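Local coordinates for 3-oxoadipate enol-lactonase (Burkholderia xenovorans, PDB 2XUA), which probably hydrolyses 3-oxoadipate enol-lactone in the breakdown of catechol and related aromatic compounds, at residues A127-A139 with Y186-R199. Residues are numbered along the deposited sequence; the frame is centred on the assembly and turned at random.
Sequences ARIGSPEVWVPRA and YASNCEAIDAADLR. With SHF (laevulinic acid), chain C.
Arg128 meets Asp194 end-on in a salt bridge, with both terminal nitrogens on the one oxygen OD1. Arg128 NH2 lies 2.9 Å from Asp194 OD1 and Arg128 NH1 3.1 Å from it. NH1 uses the anti lone pair of OD1, and the carboxylate is turned 37° from the guanidinium plane. With Asp194 CG anti to the backbone N (chi1 -169°), the side chain passes alongside Trp135, and Asp194 CB packs on Trp135 CB and CD1. Cys190 O and Ile193 CB lie over one face of the Trp135 ring, toward its rim. Trp135 CZ2 touches Ile193 CG2 at 3.6 Å, and Trp135 CE3 meets Cys190 SG obliquely. Trp135 NE1 bonds to Ile129 O (2.9 Å) from above the carbonyl plane, which helps to hold the indole in its rotation. Cys190 SG also touches Arg138 CD, which packs on Tyr186 OH at 3.4 Å. Tyr186 OH donates to laevulinic acid O4 at 2.7 Å, while Arg138 NH2 reaches its OH1 only weakly. Farther along, Leu198 N bonds to Ala127 O. A water joins Ile129 N to the carbonyls of Ile193 and Ala196. Arg199 N bonds to Asp197 OD1 in an Asx turn, and the Arg199 guanidinium grips that carboxylate side-on. The axes of segments 132-139 and 186-195 approach to 8.9 Å, nearly antiparallel (162°), in the helical cap of this alpha/beta hydrolase. Helix 147-154 packs against Arg138 and Tyr186; helix 101-112, following strand 94-99, lies against Ile129, Ile193 and Leu198.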
loop_
_atom_site.group_PDB
_atom_site.type_symbol
_atom_site.label_atom_id
_atom_site.label_comp_id
_atom_site.label_asym_id
_atom_site.label_seq_id
_atom_site.Cartn_x
_atom_site.Cartn_y
_atom_site.Cartn_z
ATOM N N ALA B 127 -17.305 22.144 1.707
ATOM C CA ALA B 127 -16.831 23.156 0.748
ATOM C C ALA B 127 -15.734 24.065 1.341
ATOM O O ALA B 127 -15.018 24.761 0.584
ATOM C CB ALA B 127 -17.997 23.983 0.190
ATOM N N ARG B 128 -15.629 24.044 2.673
ATOM C CA ARG B 128 -14.528 24.626 3.443
ATOM C C ARG B 128 -14.220 23.646 4.611
ATOM O O ARG B 128 -15.057 23.391 5.498
ATOM C CB ARG B 128 -14.833 26.119 3.846
ATOM C CG ARG B 128 -14.202 26.664 5.145
ATOM C CD ARG B 128 -12.739 26.456 5.208
ATOM N NE ARG B 128 -11.975 27.504 5.893
ATOM C CZ ARG B 128 -10.677 27.376 6.198
ATOM N NH1 ARG B 128 -10.027 26.244 5.906
ATOM N NH2 ARG B 128 -10.019 28.360 6.764
ATOM N N ILE B 129 -13.042 23.009 4.531
ATOM C CA ILE B 129 -12.632 21.966 5.510
ATOM C C ILE B 129 -11.754 22.632 6.584
ATOM O O ILE B 129 -10.750 23.312 6.302
ATOM C CB ILE B 129 -11.888 20.765 4.833
ATOM C CG1 ILE B 129 -12.800 20.085 3.821
ATOM C CG2 ILE B 129 -11.380 19.723 5.879
ATOM C CD1 ILE B 129 -12.044 19.147 2.860
ATOM N N GLY B 130 -12.188 22.424 7.820
ATOM C CA GLY B 130 -11.471 22.848 9.017
ATOM C C GLY B 130 -11.347 24.365 9.105
ATOM O O GLY B 130 -12.264 25.088 8.720
ATOM N N SER B 131 -10.195 24.830 9.566
ATOM C CA SER B 131 -10.036 26.287 9.892
ATOM C C SER B 131 -8.562 26.586 10.088
ATOM O O SER B 131 -7.768 25.633 10.212
ATOM C CB SER B 131 -10.789 26.589 11.182
ATOM O OG SER B 131 -10.084 25.973 12.229
ATOM N N PRO B 132 -8.169 27.899 10.144
ATOM C CA PRO B 132 -6.744 28.182 10.251
ATOM C C PRO B 132 -6.160 27.627 11.558
ATOM O O PRO B 132 -4.983 27.224 11.598
ATOM C CB PRO B 132 -6.692 29.705 10.197
ATOM C CG PRO B 132 -7.952 30.063 9.347
ATOM C CD PRO B 132 -8.972 29.105 9.829
ATOM N N GLU B 133 -6.989 27.580 12.615
ATOM C CA GLU B 133 -6.574 27.085 13.947
ATOM C C GLU B 133 -6.196 25.596 13.893
ATOM O O GLU B 133 -5.433 25.105 14.743
ATOM C CB GLU B 133 -7.665 27.334 15.021
ATOM C CG GLU B 133 -7.964 28.828 15.362
ATOM C CD GLU B 133 -8.493 29.678 14.181
ATOM O OE1 GLU B 133 -9.340 29.165 13.399
ATOM O OE2 GLU B 133 -8.058 30.875 14.034
ATOM N N VAL B 134 -6.677 24.890 12.870
ATOM C CA VAL B 134 -6.301 23.469 12.719
ATOM C C VAL B 134 -5.091 23.378 11.785
ATOM O O VAL B 134 -4.094 22.783 12.124
ATOM C CB VAL B 134 -7.485 22.572 12.215
ATOM C CG1 VAL B 134 -6.996 21.112 12.000
ATOM C CG2 VAL B 134 -8.598 22.530 13.220
ATOM N N TRP B 135 -5.167 24.036 10.646
ATOM C CA TRP B 135 -4.233 23.782 9.548
ATOM C C TRP B 135 -2.913 24.457 9.721
ATOM O O TRP B 135 -1.889 23.994 9.183
ATOM C CB TRP B 135 -4.840 24.266 8.235
ATOM C CG TRP B 135 -6.008 23.423 7.788
ATOM C CD1 TRP B 135 -7.278 23.838 7.580
ATOM C CD2 TRP B 135 -5.997 22.003 7.519
ATOM N NE1 TRP B 135 -8.065 22.787 7.184
ATOM C CE2 TRP B 135 -7.304 21.642 7.163
ATOM C CE3 TRP B 135 -4.994 21.005 7.535
ATOM C CZ2 TRP B 135 -7.646 20.347 6.813
ATOM C CZ3 TRP B 135 -5.336 19.704 7.163
ATOM C CH2 TRP B 135 -6.643 19.390 6.811
ATOM N N VAL B 136 -2.910 25.610 10.408
ATOM C CA VAL B 136 -1.646 26.353 10.526
ATOM C C VAL B 136 -0.654 25.606 11.451
ATOM O O VAL B 136 0.491 25.329 11.043
ATOM C CB VAL B 136 -1.907 27.850 10.890
ATOM C CG1 VAL B 136 -0.609 28.579 11.255
ATOM C CG2 VAL B 136 -2.563 28.544 9.740
ATOM N N PRO B 137 -1.093 25.209 12.674
ATOM C CA PRO B 137 -0.261 24.388 13.573
ATOM C C PRO B 137 0.051 23.012 12.998
ATOM O O PRO B 137 1.101 22.443 13.246
ATOM C CB PRO B 137 -1.155 24.170 14.817
ATOM C CG PRO B 137 -2.202 25.210 14.740
ATOM C CD PRO B 137 -2.384 25.605 13.301
ATOM N N ARG B 138 -0.867 22.465 12.233
ATOM C CA ARG B 138 -0.640 21.177 11.609
ATOM C C ARG B 138 0.571 21.183 10.698
ATOM O O ARG B 138 1.423 20.273 10.772
ATOM C CB ARG B 138 -1.883 20.761 10.835
ATOM C CG ARG B 138 -1.816 19.284 10.420
ATOM C CD ARG B 138 -2.985 18.971 9.545
ATOM N NE ARG B 138 -4.285 18.649 10.153
ATOM C CZ ARG B 138 -4.520 18.249 11.399
ATOM N NH1 ARG B 138 -3.524 18.137 12.270
ATOM N NH2 ARG B 138 -5.782 17.965 11.772
ATOM N N ALA B 139 0.642 22.214 9.850
ATOM C CA ALA B 139 1.713 22.434 8.901
ATOM C C ALA B 139 3.000 22.671 9.617
ATOM O O ALA B 139 4.021 22.142 9.222
ATOM C CB ALA B 139 1.386 23.648 7.983
ATOM N N TYR B 186 2.945 17.191 2.571
ATOM C CA TYR B 186 1.762 17.168 3.450
ATOM C C TYR B 186 1.426 18.592 3.948
ATOM O O TYR B 186 0.309 19.064 3.813
ATOM C CB TYR B 186 2.081 16.288 4.647
ATOM C CG TYR B 186 0.955 16.170 5.636
ATOM C CD1 TYR B 186 -0.022 15.162 5.507
ATOM C CD2 TYR B 186 0.834 17.086 6.699
ATOM C CE1 TYR B 186 -1.055 15.019 6.450
ATOM C CE2 TYR B 186 -0.235 16.987 7.627
ATOM C CZ TYR B 186 -1.161 15.947 7.508
ATOM O OH TYR B 186 -2.218 15.833 8.405
ATOM N N ALA B 187 2.398 19.271 4.545
ATOM C CA ALA B 187 2.176 20.671 4.943
ATOM C C ALA B 187 1.684 21.560 3.760
ATOM O O ALA B 187 0.791 22.395 3.926
ATOM C CB ALA B 187 3.468 21.229 5.544
ATOM N N SER B 188 2.226 21.394 2.559
ATOM C CA SER B 188 1.756 22.266 1.473
ATOM C C SER B 188 0.294 22.045 1.128
ATOM O O SER B 188 -0.382 22.954 0.670
ATOM C CB SER B 188 2.609 22.129 0.218
ATOM O OG SER B 188 3.935 22.506 0.517
ATOM N N ASN B 189 -0.172 20.807 1.311
ATOM C CA ASN B 189 -1.583 20.459 1.094
ATOM C C ASN B 189 -2.399 21.003 2.238
ATOM O O ASN B 189 -3.525 21.481 2.032
ATOM C CB ASN B 189 -1.735 18.933 0.933
ATOM C CG ASN B 189 -1.363 18.475 -0.482
ATOM O OD1 ASN B 189 -2.043 18.830 -1.414
ATOM N ND2 ASN B 189 -0.276 17.754 -0.641
ATOM N N CYS B 190 -1.847 21.009 3.444
ATOM C CA CYS B 190 -2.555 21.697 4.530
ATOM C C CYS B 190 -2.906 23.128 4.136
ATOM O O CYS B 190 -4.044 23.572 4.298
ATOM C CB CYS B 190 -1.685 21.733 5.787
ATOM S SG CYS B 190 -1.463 20.123 6.591
ATOM N N GLU B 191 -1.895 23.811 3.595
ATOM C CA GLU B 191 -2.025 25.175 3.107
ATOM C C GLU B 191 -3.084 25.278 2.026
ATOM O O GLU B 191 -4.022 26.100 2.136
ATOM C CB GLU B 191 -0.649 25.707 2.679
ATOM C CG GLU B 191 0.188 25.996 3.915
ATOM C CD GLU B 191 1.717 26.121 3.688
ATOM O OE1 GLU B 191 2.289 25.557 2.729
ATOM O OE2 GLU B 191 2.360 26.728 4.568
ATOM N N ALA B 192 -3.019 24.373 1.032
ATOM C CA ALA B 192 -4.077 24.369 0.025
ATOM C C ALA B 192 -5.497 24.268 0.534
ATOM O O ALA B 192 -6.400 24.958 0.011
ATOM C CB ALA B 192 -3.822 23.293 -1.089
ATOM N N ILE B 193 -5.747 23.297 1.431
ATOM C CA ILE B 193 -7.084 23.067 1.937
ATOM C C ILE B 193 -7.526 24.318 2.770
ATOM O O ILE B 193 -8.662 24.781 2.663
ATOM C CB ILE B 193 -7.105 21.799 2.811
ATOM C CG1 ILE B 193 -6.742 20.534 1.961
ATOM C CG2 ILE B 193 -8.411 21.675 3.546
ATOM C CD1 ILE B 193 -6.027 19.467 2.844
ATOM N N ASP B 194 -6.616 24.836 3.589
ATOM C CA ASP B 194 -6.985 25.961 4.507
ATOM C C ASP B 194 -7.397 27.183 3.679
ATOM O O ASP B 194 -8.330 27.913 4.047
ATOM C CB ASP B 194 -5.788 26.304 5.448
ATOM C CG ASP B 194 -6.184 27.274 6.589
ATOM O OD1 ASP B 194 -7.351 27.262 7.020
ATOM O OD2 ASP B 194 -5.320 28.041 7.053
ATOM N N ALA B 195 -6.738 27.371 2.531
ATOM C CA ALA B 195 -7.011 28.540 1.666
ATOM C C ALA B 195 -8.254 28.406 0.799
ATOM O O ALA B 195 -8.808 29.399 0.347
ATOM C CB ALA B 195 -5.824 28.848 0.830
ATOM N N ALA B 196 -8.711 27.180 0.574
ATOM C CA ALA B 196 -9.826 26.921 -0.315
ATOM C C ALA B 196 -11.122 27.042 0.426
ATOM O O ALA B 196 -11.453 26.277 1.336
ATOM C CB ALA B 196 -9.719 25.510 -0.962
ATOM N N ASP B 197 -11.907 28.006 0.022
ATOM C CA ASP B 197 -13.237 28.090 0.567
ATOM C C ASP B 197 -14.120 28.094 -0.653
ATOM O O ASP B 197 -14.256 29.124 -1.360
ATOM C CB ASP B 197 -13.377 29.349 1.414
ATOM C CG ASP B 197 -14.769 29.522 1.947
ATOM O OD1 ASP B 197 -15.664 28.725 1.592
ATOM O OD2 ASP B 197 -14.960 30.497 2.688
ATOM N N LEU B 198 -14.691 26.919 -0.920
ATOM C CA LEU B 198 -15.512 26.728 -2.101
ATOM C C LEU B 198 -16.988 26.908 -1.825
ATOM O O LEU B 198 -17.823 26.600 -2.668
ATOM C CB LEU B 198 -15.244 25.385 -2.792
ATOM C CG LEU B 198 -14.010 25.177 -3.689
ATOM C CD1 LEU B 198 -12.938 26.206 -3.640
ATOM C CD2 LEU B 198 -13.410 23.783 -3.506
ATOM N N ARG B 199 -17.312 27.421 -0.643
ATOM C CA ARG B 199 -18.682 27.640 -0.301
ATOM C C ARG B 199 -19.423 28.584 -1.286
ATOM O O ARG B 199 -20.551 28.320 -1.606
ATOM C CB ARG B 199 -18.808 28.158 1.145
ATOM C CG ARG B 199 -18.815 27.040 2.205
ATOM C CD ARG B 199 -18.903 27.654 3.606
ATOM N NE ARG B 199 -17.659 28.339 3.883
ATOM C CZ ARG B 199 -17.455 29.172 4.899
ATOM N NH1 ARG B 199 -18.437 29.450 5.750
ATOM N NH2 ARG B 199 -16.271 29.740 5.057
HETATM C C4 SHF C . -5.401 14.481 7.342
HETATM C C5 SHF C . -6.189 13.680 6.297
HETATM C C3 SHF C . -6.121 15.521 8.216
HETATM C C2 SHF C . -7.649 15.384 8.439
HETATM C C1 SHF C . -8.125 16.096 9.775
HETATM O O4 SHF C . -4.188 14.255 7.510
HETATM O O1 SHF C . -8.243 15.322 10.743
HETATM O OH1 SHF C . -8.450 17.331 9.811
HETATM O O HOH W 1 -11.153 23.998 2.645
#